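Long-range contacts in tRNA (cytosine(72)-C(5))-methyltransferase (Pyrococcus horikoshii, PDB 5ZVE), which uses S-adenosyl-L-methionine to methylate the C5 position of cytosine 72 in several tRNAs: residues S100-G104 with P161-L165; I305-I309 with F336-M342; T212-A216 with L245-V250. All blocks are in the same frame, centred on the assembly; numbering follows the deposited sequence.

Along the chain the contacts come one after another: contact 1, contact 3, then contact 2. Contact 1 belongs to the PUA domain, where the end of helix 95-101 meets the chain leaving strand 154-161. Contacts 2 and 3 share the SAM-binding methyltransferase domain, with centres 27 Å apart. Contact 3 joins helix 210-218 to the loop before strand 250-254, toward one end of the central sheet. Contact 2 joins helices 291-310 and 331-339, beside strands 316-322 and 374-381 toward its other end. Contact 1 is 41 Å from contact 2 and 31 Å from contact 3, centre to centre. Contact 1 thus lies away from the cofactor site; contacts 2 and 3 pack on the sheet carrying it.

Contact 1: residues S100-G104 with P161-L165; sequences SVYQG and PKFKL
Two segments of the PUA domain lie in parallel register, Tyr102 beside Lys162, Gln103 beside Phe163, Gly104 beside Lys164. Helix 95-101 ends in a type I turn, Val101 to Gly104, and a Schellman motif. At phi 117°, a CB on Gly104 would jam against Gln103 O and clash with Lys164 CD, hence glycine. Pro161 ends strand 154-161; residues 162-165 are loop. Phe163 N donates to Tyr102 O (3.1 Å), Leu165 N to Gln103 O (2.9 Å). Tyr102 (t) and Phe163 (m) form an edge-to-face pair, the Phe163 edge toward the Tyr102 face, centroids 5.4 Å apart, planes at 71°. Tyr102 OH bonds to Arg30 O. Lys162 (t, p) sets CG 3.7 Å from Tyr102 CE1, its amine reaching Asp82. Gln103 (m, t) points away, with OE1 3.7 Å from CD1 of Leu165 (m, t) and NE2 bonded to Glu99 O. Lys164 (t, p, t, t) curls back, NZ bonding weakly to Leu165 O at 3.3 Å. Two backbone bonds hold the register; the Tyr102-Phe163 ring pair packs beside them.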
ATOM      1  N   SER A 100       2.218  -7.641 -11.861  1.00 20.27           N
ATOM      2  CA  SER A 100       3.100  -6.564 -12.293  1.00 24.40           C
ATOM      3  C   SER A 100       2.906  -6.259 -13.786  1.00 21.24           C
ATOM      4  O   SER A 100       2.855  -5.094 -14.179  1.00 20.56           O
ATOM      5  CB  SER A 100       4.557  -6.917 -11.984  1.00 18.91           C
ATOM      6  OG  SER A 100       4.939  -8.104 -12.650  1.00 28.27           O
ATOM      7  N   VAL A 101       2.782  -7.305 -14.603  1.00 19.23           N
ATOM      8  CA  VAL A 101       2.458  -7.164 -16.025  1.00 20.75           C
ATOM      9  C   VAL A 101       1.134  -6.422 -16.223  1.00 21.52           C
ATOM     10  O   VAL A 101       1.003  -5.568 -17.101  1.00 18.88           O
ATOM     11  CB  VAL A 101       2.386  -8.548 -16.717  1.00 19.66           C
ATOM     12  CG1 VAL A 101       1.763  -8.448 -18.101  1.00 17.87           C
ATOM     13  CG2 VAL A 101       3.770  -9.183 -16.786  1.00 18.40           C
ATOM     14  N   TYR A 102       0.164  -6.760 -15.380  1.00 19.33           N
ATOM     15  CA  TYR A 102      -1.141  -6.111 -15.308  1.00 18.29           C
ATOM     16  C   TYR A 102      -1.029  -4.591 -15.162  1.00 22.41           C
ATOM     17  O   TYR A 102      -1.950  -3.853 -15.509  1.00 21.94           O
ATOM     18  CB  TYR A 102      -1.915  -6.704 -14.124  1.00 20.48           C
ATOM     19  CG  TYR A 102      -3.389  -6.369 -14.009  1.00 21.33           C
ATOM     20  CD1 TYR A 102      -4.312  -6.876 -14.914  1.00 23.65           C
ATOM     21  CD2 TYR A 102      -3.867  -5.614 -12.946  1.00 20.70           C
ATOM     22  CE1 TYR A 102      -5.659  -6.600 -14.795  1.00 22.77           C
ATOM     23  CE2 TYR A 102      -5.214  -5.337 -12.815  1.00 19.13           C
ATOM     24  CZ  TYR A 102      -6.104  -5.834 -13.742  1.00 24.54           C
ATOM     25  OH  TYR A 102      -7.448  -5.562 -13.618  1.00 27.74           O
ATOM     26  N   GLN A 103       0.107  -4.129 -14.647  1.00 15.97           N
ATOM     27  CA  GLN A 103       0.311  -2.708 -14.407  1.00 25.58           C
ATOM     28  C   GLN A 103       1.419  -2.126 -15.283  1.00 20.90           C
ATOM     29  O   GLN A 103       1.786  -0.966 -15.131  1.00 23.54           O
ATOM     30  CB  GLN A 103       0.620  -2.469 -12.927  1.00 19.56           C
ATOM     31  CG  GLN A 103      -0.362  -3.172 -12.014  1.00 23.82           C
ATOM     32  CD  GLN A 103      -0.002  -3.048 -10.551  1.00 26.25           C
ATOM     33  OE1 GLN A 103       0.104  -1.947 -10.020  1.00 22.98           O
ATOM     34  NE2 GLN A 103       0.190  -4.187  -9.891  1.00 30.37           N
ATOM     35  N   GLY A 104       1.956  -2.937 -16.191  1.00 20.18           N
ATOM     36  CA  GLY A 104       2.878  -2.432 -17.196  1.00 22.32           C
ATOM     37  C   GLY A 104       4.295  -2.971 -17.157  1.00 20.66           C
ATOM     38  O   GLY A 104       5.119  -2.596 -17.987  1.00 22.73           O
ATOM     39  N   PRO A 161       0.005  -3.817 -22.007  1.00 24.50           N
ATOM     40  CA  PRO A 161      -0.478  -4.212 -20.684  1.00 19.92           C
ATOM     41  C   PRO A 161      -1.942  -3.822 -20.522  1.00 20.84           C
ATOM     42  O   PRO A 161      -2.399  -2.918 -21.209  1.00 19.91           O
ATOM     43  CB  PRO A 161       0.420  -3.423 -19.733  1.00 20.74           C
ATOM     44  CG  PRO A 161       0.766  -2.195 -20.508  1.00 23.62           C
ATOM     45  CD  PRO A 161       0.908  -2.653 -21.938  1.00 20.46           C
ATOM     46  N   LYS A 162      -2.667  -4.497 -19.643  1.00 19.26           N
ATOM     47  CA  LYS A 162      -4.049  -4.129 -19.389  1.00 20.85           C
ATOM     48  C   LYS A 162      -4.114  -2.693 -18.851  1.00 24.47           C
ATOM     49  O   LYS A 162      -4.948  -1.892 -19.275  1.00 22.10           O
ATOM     50  CB  LYS A 162      -4.682  -5.117 -18.415  1.00 19.96           C
ATOM     51  CG  LYS A 162      -6.049  -4.722 -17.922  1.00 26.81           C
ATOM     52  CD  LYS A 162      -7.140  -5.117 -18.882  1.00 24.99           C
ATOM     53  CE  LYS A 162      -8.385  -5.532 -18.119  1.00 22.85           C
ATOM     54  NZ  LYS A 162      -9.606  -5.423 -18.960  1.00 37.71           N
ATOM     55  N   PHE A 163      -3.212  -2.376 -17.928  1.00 20.23           N
ATOM     56  CA  PHE A 163      -3.066  -1.022 -17.406  1.00 19.89           C
ATOM     57  C   PHE A 163      -1.599  -0.634 -17.402  1.00 21.15           C
ATOM     58  O   PHE A 163      -0.722  -1.497 -17.395  1.00 21.58           O
ATOM     59  CB  PHE A 163      -3.626  -0.894 -15.986  1.00 20.29           C
ATOM     60  CG  PHE A 163      -5.104  -1.130 -15.885  1.00 21.04           C
ATOM     61  CD1 PHE A 163      -6.002  -0.098 -16.118  1.00 24.08           C
ATOM     62  CD2 PHE A 163      -5.596  -2.378 -15.534  1.00 21.51           C
ATOM     63  CE1 PHE A 163      -7.366  -0.309 -16.018  1.00 23.81           C
ATOM     64  CE2 PHE A 163      -6.962  -2.596 -15.423  1.00 22.60           C
ATOM     65  CZ  PHE A 163      -7.848  -1.562 -15.670  1.00 20.74           C
ATOM     66  N   LYS A 164      -1.333   0.666 -17.403  1.00 18.49           N
ATOM     67  CA  LYS A 164       0.034   1.156 -17.361  1.00 22.13           C
ATOM     68  C   LYS A 164       0.246   2.188 -16.257  1.00 24.46           C
ATOM     69  O   LYS A 164      -0.378   3.246 -16.252  1.00 19.21           O
ATOM     70  CB  LYS A 164       0.421   1.758 -18.710  1.00 27.29           C
ATOM     71  CG  LYS A 164       1.834   2.307 -18.768  1.00 30.54           C
ATOM     72  CD  LYS A 164       2.851   1.286 -18.320  1.00 31.99           C
ATOM     73  CE  LYS A 164       4.267   1.812 -18.500  1.00 41.35           C
ATOM     74  NZ  LYS A 164       5.265   0.923 -17.836  1.00 57.85           N
ATOM     75  N   LEU A 165       1.130   1.850 -15.323  1.00 21.98           N
ATOM     76  CA  LEU A 165       1.640   2.782 -14.331  1.00 25.41           C
ATOM     77  C   LEU A 165       3.129   2.944 -14.595  1.00 29.46           C
ATOM     78  O   LEU A 165       3.778   2.006 -15.042  1.00 24.24           O
ATOM     79  CB  LEU A 165       1.400   2.278 -12.905  1.00 24.97           C
ATOM     80  CG  LEU A 165      -0.035   2.208 -12.378  1.00 26.46           C
ATOM     81  CD1 LEU A 165      -0.053   1.680 -10.955  1.00 26.34           C
ATOM     82  CD2 LEU A 165      -0.677   3.575 -12.437  1.00 26.13           C
TER

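Contact 2: residues I305-I309 with F336-M342; sequences IWAAI and FMIRKGM
This is a helix-to-helix contact in the Rossmann-like fold of class I methyltransferases. Helix 291-310 contributes Ile305 to Ile309. Helix 331-339 contributes Phe336 onward, followed by the turn into strand 342-344. The segments advance in the same sense: Ile305 CA is 7.4 Å from Met337 CA, and Ile309 CA is 7.8 Å from Lys340 CA. Gly341, at phi 85°, turns the chain after the helix. No hydrogen bond crosses the contact, so the fit is one of shape. Ile305 (m, t) pushes its CG2 into a notch between Phe336 CE2 at 3.8 Å and Met337 CG at 3.4 Å. The ring of Phe336 (t) meets this methyl with its edge. One turn on, Ile309 (m, t) fills a hollow with its CD1. Lys340 CB at 3.6 Å and Met342 CG at 3.8 Å line that hollow, with Met337 CA at 4.3 Å. Beneath, Met337 and Met342 reach Leu318 and Leu379 of the sheet, and Ile305 touches Tyr320 and Leu272. Helix 291-310 thus rests on strands 267-273 and 316-322; Met337 of helix 331-339 reaches 316-322 and 374-381. At the exposed margin Trp306 (t) swings its indole across, placing CZ3 3.6 Å from Lys340 CG.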
ATOM      1  N   ILE A 305      -3.091  -2.718  19.929  1.00 24.74           N
ATOM      2  CA  ILE A 305      -3.798  -1.534  20.380  1.00 22.32           C
ATOM      3  C   ILE A 305      -3.679  -1.359  21.886  1.00 30.26           C
ATOM      4  O   ILE A 305      -3.356  -0.276  22.373  1.00 28.85           O
ATOM      5  CB  ILE A 305      -5.280  -1.619  20.010  1.00 24.58           C
ATOM      6  CG1 ILE A 305      -5.460  -1.529  18.493  1.00 29.49           C
ATOM      7  CG2 ILE A 305      -6.057  -0.542  20.739  1.00 29.10           C
ATOM      8  CD1 ILE A 305      -6.862  -1.872  18.032  1.00 29.47           C
ATOM      9  N   TRP A 306      -3.947  -2.439  22.614  1.00 23.84           N
ATOM     10  CA  TRP A 306      -3.837  -2.440  24.067  1.00 26.21           C
ATOM     11  C   TRP A 306      -2.409  -2.106  24.484  1.00 25.28           C
ATOM     12  O   TRP A 306      -2.193  -1.288  25.377  1.00 26.99           O
ATOM     13  CB  TRP A 306      -4.277  -3.802  24.632  1.00 23.95           C
ATOM     14  CG  TRP A 306      -4.260  -3.923  26.140  1.00 28.31           C
ATOM     15  CD1 TRP A 306      -3.718  -4.945  26.873  1.00 29.35           C
ATOM     16  CD2 TRP A 306      -4.806  -2.997  27.092  1.00 27.35           C
ATOM     17  NE1 TRP A 306      -3.896  -4.713  28.218  1.00 25.81           N
ATOM     18  CE2 TRP A 306      -4.562  -3.526  28.379  1.00 28.99           C
ATOM     19  CE3 TRP A 306      -5.479  -1.775  26.984  1.00 27.75           C
ATOM     20  CZ2 TRP A 306      -4.959  -2.874  29.544  1.00 29.00           C
ATOM     21  CZ3 TRP A 306      -5.875  -1.127  28.146  1.00 34.08           C
ATOM     22  CH2 TRP A 306      -5.614  -1.681  29.409  1.00 28.07           C
ATOM     23  N   ALA A 307      -1.441  -2.719  23.809  1.00 24.02           N
ATOM     24  CA  ALA A 307      -0.033  -2.460  24.084  1.00 27.18           C
ATOM     25  C   ALA A 307       0.313  -0.989  23.837  1.00 32.53           C
ATOM     26  O   ALA A 307       1.117  -0.401  24.564  1.00 35.73           O
ATOM     27  CB  ALA A 307       0.849  -3.364  23.237  1.00 25.59           C
ATOM     28  N   ALA A 308      -0.302  -0.398  22.815  1.00 31.79           N
ATOM     29  CA  ALA A 308      -0.063   1.002  22.483  1.00 28.80           C
ATOM     30  C   ALA A 308      -0.663   1.928  23.530  1.00 28.86           C
ATOM     31  O   ALA A 308      -0.018   2.878  23.975  1.00 28.82           O
ATOM     32  CB  ALA A 308      -0.636   1.327  21.115  1.00 27.67           C
ATOM     33  N   ILE A 309      -1.906   1.646  23.905  1.00 26.76           N
ATOM     34  CA  ILE A 309      -2.614   2.432  24.909  1.00 29.35           C
ATOM     35  C   ILE A 309      -1.848   2.469  26.230  1.00 30.44           C
ATOM     36  O   ILE A 309      -1.703   3.527  26.844  1.00 35.34           O
ATOM     37  CB  ILE A 309      -4.030   1.869  25.151  1.00 31.46           C
ATOM     38  CG1 ILE A 309      -4.893   2.048  23.898  1.00 29.41           C
ATOM     39  CG2 ILE A 309      -4.686   2.542  26.347  1.00 29.86           C
ATOM     40  CD1 ILE A 309      -6.267   1.411  24.012  1.00 27.24           C
ATOM     41  N   PHE A 336     -13.353  -0.465  20.774  1.00 26.79           N
ATOM     42  CA  PHE A 336     -12.483  -1.071  21.776  1.00 26.73           C
ATOM     43  C   PHE A 336     -11.600  -0.017  22.461  1.00 30.38           C
ATOM     44  O   PHE A 336     -11.516   0.032  23.688  1.00 28.51           O
ATOM     45  CB  PHE A 336     -11.622  -2.157  21.126  1.00 25.78           C
ATOM     46  CG  PHE A 336     -10.568  -2.737  22.031  1.00 28.40           C
ATOM     47  CD1 PHE A 336     -10.921  -3.507  23.127  1.00 29.24           C
ATOM     48  CD2 PHE A 336      -9.222  -2.541  21.764  1.00 27.54           C
ATOM     49  CE1 PHE A 336      -9.951  -4.052  23.951  1.00 25.19           C
ATOM     50  CE2 PHE A 336      -8.248  -3.082  22.587  1.00 28.53           C
ATOM     51  CZ  PHE A 336      -8.615  -3.841  23.682  1.00 26.32           C
ATOM     52  N   MET A 337     -10.965   0.836  21.663  1.00 29.10           N
ATOM     53  CA  MET A 337     -10.093   1.883  22.186  1.00 27.97           C
ATOM     54  C   MET A 337     -10.858   2.887  23.037  1.00 28.96           C
ATOM     55  O   MET A 337     -10.353   3.389  24.046  1.00 29.35           O
ATOM     56  CB  MET A 337      -9.385   2.615  21.040  1.00 30.01           C
ATOM     57  CG  MET A 337      -8.557   1.714  20.149  1.00 29.66           C
ATOM     58  SD  MET A 337      -7.535   2.565  18.914  1.00 36.92           S
ATOM     59  CE  MET A 337      -8.745   3.354  17.886  1.00 26.18           C
ATOM     60  N   ILE A 338     -12.077   3.193  22.612  1.00 25.54           N
ATOM     61  CA  ILE A 338     -12.915   4.130  23.332  1.00 25.51           C
ATOM     62  C   ILE A 338     -13.283   3.553  24.707  1.00 28.86           C
ATOM     63  O   ILE A 338     -13.398   4.289  25.681  1.00 30.87           O
ATOM     64  CB  ILE A 338     -14.175   4.480  22.510  1.00 27.01           C
ATOM     65  CG1 ILE A 338     -13.760   5.180  21.210  1.00 29.09           C
ATOM     66  CG2 ILE A 338     -15.123   5.372  23.301  1.00 25.89           C
ATOM     67  CD1 ILE A 338     -14.919   5.595  20.328  1.00 27.62           C
ATOM     68  N   ARG A 339     -13.440   2.232  24.786  1.00 29.57           N
ATOM     69  CA  ARG A 339     -13.692   1.574  26.072  1.00 29.45           C
ATOM     70  C   ARG A 339     -12.453   1.536  26.970  1.00 32.72           C
ATOM     71  O   ARG A 339     -12.565   1.327  28.177  1.00 34.64           O
ATOM     72  CB  ARG A 339     -14.221   0.154  25.849  1.00 26.75           C
ATOM     73  CG  ARG A 339     -15.589   0.118  25.175  1.00 32.69           C
ATOM     74  CD  ARG A 339     -16.253  -1.263  25.246  1.00 35.08           C
ATOM     75  NE  ARG A 339     -15.511  -2.303  24.536  1.00 38.72           N
ATOM     76  CZ  ARG A 339     -15.741  -2.665  23.275  1.00 41.30           C
ATOM     77  NH1 ARG A 339     -16.692  -2.063  22.574  1.00 43.71           N
ATOM     78  NH2 ARG A 339     -15.018  -3.627  22.712  1.00 32.02           N
ATOM     79  N   LYS A 340     -11.279   1.745  26.377  1.00 30.19           N
ATOM     80  CA  LYS A 340     -10.016   1.701  27.119  1.00 28.97           C
ATOM     81  C   LYS A 340      -9.411   3.088  27.408  1.00 32.73           C
ATOM     82  O   LYS A 340      -8.197   3.219  27.561  1.00 36.23           O
ATOM     83  CB  LYS A 340      -8.982   0.835  26.379  1.00 29.38           C
ATOM     84  CG  LYS A 340      -9.093  -0.709  26.545  1.00 35.83           C
ATOM     85  CD  LYS A 340     -10.510  -1.280  26.499  1.00 35.88           C
ATOM     86  CE  LYS A 340     -10.570  -2.702  27.083  1.00 32.13           C
ATOM     87  NZ  LYS A 340     -10.673  -2.746  28.580  1.00 32.50           N
ATOM     88  N   GLY A 341     -10.250   4.117  27.485  1.00 27.75           N
ATOM     89  CA  GLY A 341      -9.785   5.433  27.897  1.00 34.27           C
ATOM     90  C   GLY A 341      -9.205   6.306  26.793  1.00 37.59           C
ATOM     91  O   GLY A 341      -8.467   7.252  27.072  1.00 38.70           O
ATOM     92  N   MET A 342      -9.516   5.980  25.543  1.00 34.98           N
ATOM     93  CA  MET A 342      -9.084   6.793  24.413  1.00 31.95           C
ATOM     94  C   MET A 342     -10.254   7.602  23.862  1.00 31.39           C
ATOM     95  O   MET A 342     -11.399   7.157  23.919  1.00 28.85           O
ATOM     96  CB  MET A 342      -8.492   5.914  23.315  1.00 34.12           C
ATOM     97  CG  MET A 342      -7.338   5.020  23.731  1.00 29.68           C
ATOM     98  SD  MET A 342      -5.865   5.952  24.178  1.00 35.93           S
ATOM     99  CE  MET A 342      -5.452   6.745  22.622  1.00 28.87           C
TER

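Contact 3: residues T212-A216 with L245-V250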
ATOM      1  N   THR A 212       7.337   5.564   8.522  1.00 21.88           N
ATOM      2  CA  THR A 212       8.410   5.961   9.427  1.00 26.86           C
ATOM      3  C   THR A 212       9.289   7.051   8.814  1.00 25.70           C
ATOM      4  O   THR A 212       9.586   8.060   9.456  1.00 28.36           O
ATOM      5  CB  THR A 212       9.292   4.773   9.816  1.00 27.50           C
ATOM      6  OG1 THR A 212       8.478   3.747  10.398  1.00 31.81           O
ATOM      7  CG2 THR A 212      10.348   5.205  10.820  1.00 27.81           C
ATOM      8  N   THR A 213       9.689   6.851   7.564  1.00 26.26           N
ATOM      9  CA  THR A 213      10.580   7.793   6.897  1.00 29.63           C
ATOM     10  C   THR A 213       9.863   9.103   6.575  1.00 27.20           C
ATOM     11  O   THR A 213      10.487  10.160   6.513  1.00 26.72           O
ATOM     12  CB  THR A 213      11.183   7.183   5.612  1.00 26.06           C
ATOM     13  OG1 THR A 213      10.143   6.649   4.783  1.00 24.47           O
ATOM     14  CG2 THR A 213      12.155   6.066   5.972  1.00 28.28           C
ATOM     15  N   HIS A 214       8.551   9.032   6.380  1.00 28.14           N
ATOM     16  CA  HIS A 214       7.746  10.233   6.192  1.00 26.44           C
ATOM     17  C   HIS A 214       7.763  11.092   7.459  1.00 27.40           C
ATOM     18  O   HIS A 214       7.914  12.312   7.389  1.00 25.43           O
ATOM     19  CB  HIS A 214       6.313   9.859   5.802  1.00 24.05           C
ATOM     20  CG  HIS A 214       5.476  11.019   5.364  1.00 22.16           C
ATOM     21  ND1 HIS A 214       4.144  10.894   5.042  1.00 24.24           N
ATOM     22  CD2 HIS A 214       5.785  12.328   5.188  1.00 25.18           C
ATOM     23  CE1 HIS A 214       3.663  12.076   4.692  1.00 25.80           C
ATOM     24  NE2 HIS A 214       4.640  12.960   4.771  1.00 25.42           N
ATOM     25  N   ILE A 215       7.615  10.449   8.615  1.00 26.80           N
ATOM     26  CA  ILE A 215       7.729  11.135   9.900  1.00 24.24           C
ATOM     27  C   ILE A 215       9.096  11.799  10.029  1.00 24.05           C
ATOM     28  O   ILE A 215       9.217  12.934  10.501  1.00 24.30           O
ATOM     29  CB  ILE A 215       7.522  10.173  11.089  1.00 25.45           C
ATOM     30  CG1 ILE A 215       6.151   9.506  11.011  1.00 25.59           C
ATOM     31  CG2 ILE A 215       7.660  10.914  12.408  1.00 21.54           C
ATOM     32  CD1 ILE A 215       5.003  10.414  11.376  1.00 28.14           C
ATOM     33  N   ALA A 216      10.123  11.081   9.591  1.00 26.55           N
ATOM     34  CA  ALA A 216      11.495  11.566   9.666  1.00 31.69           C
ATOM     35  C   ALA A 216      11.699  12.857   8.874  1.00 30.73           C
ATOM     36  O   ALA A 216      12.396  13.760   9.332  1.00 31.64           O
ATOM     37  CB  ALA A 216      12.454  10.491   9.181  1.00 27.20           C
ATOM     38  N   LEU A 245      17.183   7.097   1.523  1.00 31.76           N
ATOM     39  CA  LEU A 245      16.423   8.324   1.712  1.00 33.08           C
ATOM     40  C   LEU A 245      17.187   9.357   2.532  1.00 31.66           C
ATOM     41  O   LEU A 245      16.766  10.506   2.630  1.00 29.80           O
ATOM     42  CB  LEU A 245      15.085   8.015   2.386  1.00 31.75           C
ATOM     43  CG  LEU A 245      14.053   7.267   1.541  1.00 30.63           C
ATOM     44  CD1 LEU A 245      12.829   6.947   2.378  1.00 26.68           C
ATOM     45  CD2 LEU A 245      13.666   8.094   0.323  1.00 25.96           C
ATOM     46  N   GLY A 246      18.310   8.947   3.114  1.00 34.53           N
ATOM     47  CA  GLY A 246      19.101   9.838   3.944  1.00 31.68           C
ATOM     48  C   GLY A 246      18.486  10.099   5.308  1.00 39.03           C
ATOM     49  O   GLY A 246      18.670  11.169   5.892  1.00 32.01           O
ATOM     50  N   VAL A 247      17.755   9.115   5.820  1.00 37.50           N
ATOM     51  CA  VAL A 247      17.100   9.245   7.116  1.00 34.24           C
ATOM     52  C   VAL A 247      18.084   8.956   8.253  1.00 34.92           C
ATOM     53  O   VAL A 247      18.693   7.892   8.304  1.00 34.93           O
ATOM     54  CB  VAL A 247      15.889   8.302   7.219  1.00 36.42           C
ATOM     55  CG1 VAL A 247      15.325   8.312   8.626  1.00 32.86           C
ATOM     56  CG2 VAL A 247      14.823   8.705   6.207  1.00 29.17           C
ATOM     57  N   LYS A 248      18.240   9.913   9.159  1.00 34.84           N
ATOM     58  CA  LYS A 248      19.182   9.778  10.267  1.00 41.32           C
ATOM     59  C   LYS A 248      18.432   9.832  11.587  1.00 43.95           C
ATOM     60  O   LYS A 248      19.015  10.033  12.651  1.00 41.99           O
ATOM     61  CB  LYS A 248      20.231  10.889  10.210  1.00 40.43           C
ATOM     62  CG  LYS A 248      20.993  10.944   8.898  1.00 42.21           C
ATOM     63  CD  LYS A 248      21.988  12.089   8.885  1.00 50.30           C
ATOM     64  CE  LYS A 248      22.789  12.116   7.595  1.00 52.59           C
ATOM     65  NZ  LYS A 248      23.879  13.128   7.657  1.00 60.65           N
ATOM     66  N   ASN A 249      17.125   9.636  11.492  1.00 43.96           N
ATOM     67  CA  ASN A 249      16.204   9.997  12.550  1.00 40.83           C
ATOM     68  C   ASN A 249      15.647   8.794  13.313  1.00 36.45           C
ATOM     69  O   ASN A 249      14.937   8.944  14.307  1.00 38.63           O
ATOM     70  CB  ASN A 249      15.079  10.833  11.927  1.00 33.24           C
ATOM     71  CG  ASN A 249      14.301  11.610  12.947  1.00 44.48           C
ATOM     72  OD1 ASN A 249      14.794  11.873  14.043  1.00 49.47           O
ATOM     73  ND2 ASN A 249      13.110  12.054  12.569  1.00 45.20           N
ATOM     74  N   VAL A 250      15.981   7.599  12.842  1.00 38.60           N
ATOM     75  CA  VAL A 250      15.238   6.406  13.220  1.00 33.71           C
ATOM     76  C   VAL A 250      16.080   5.368  13.954  1.00 37.96           C
ATOM     77  O   VAL A 250      17.203   5.060  13.549  1.00 38.35           O
ATOM     78  CB  VAL A 250      14.610   5.744  11.976  1.00 29.42           C
ATOM     79  CG1 VAL A 250      13.858   4.493  12.355  1.00 35.54           C
ATOM     80  CG2 VAL A 250      13.672   6.721  11.291  1.00 30.72           C
TER
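Three polar side chains take part in this contact, yet no hydrogen bond crosses it. The threonines of helix 210-218 spend their hydroxyls elsewhere. Thr212 OG1 bonds to Asp203, and Thr213 OG1 bonds to Gly209 O and Arg39. What faces residues 245-250 is mainly methyl groups. Thr212 CG2 lies 3.7 Å from Val250 CG2, and Thr213 CG2 lies 3.8 Å from Val247 CG2. Ala216 points its CB at the loop, 3.6 Å from Val247 CG1 and 4.5 Å from Val250 CG2. Its small size lets the backbones draw close, with Ala216 CA 5.7 Å from Asn249 CA. The Asn249 side chain packs over Ala216. At the other end, Leu245 CD1 comes to 3.6 Å from Thr213 OG1.

In the Rossmann-like methyltransferase fold, the SAM-binding residues 205-211 run into the start of helix 210-218. Residues 245-250 link helix 232-245 to strand 250-254. The contact therefore packs the middle of helix 210-218 against the connection into strand 250-254, which pairs parallel to 225-229 in the central sheet. Gly246, with phi 74°, closes helix 232-245 as the C-prime residue of a Schellman motif, with Val247 N bonded to Ile242 O. The chain then turns so that Val247 and Val250 both point at the helix. The bound S-adenosyl-L-homocysteine is close by, about 6 Å from the side chain of Thr212.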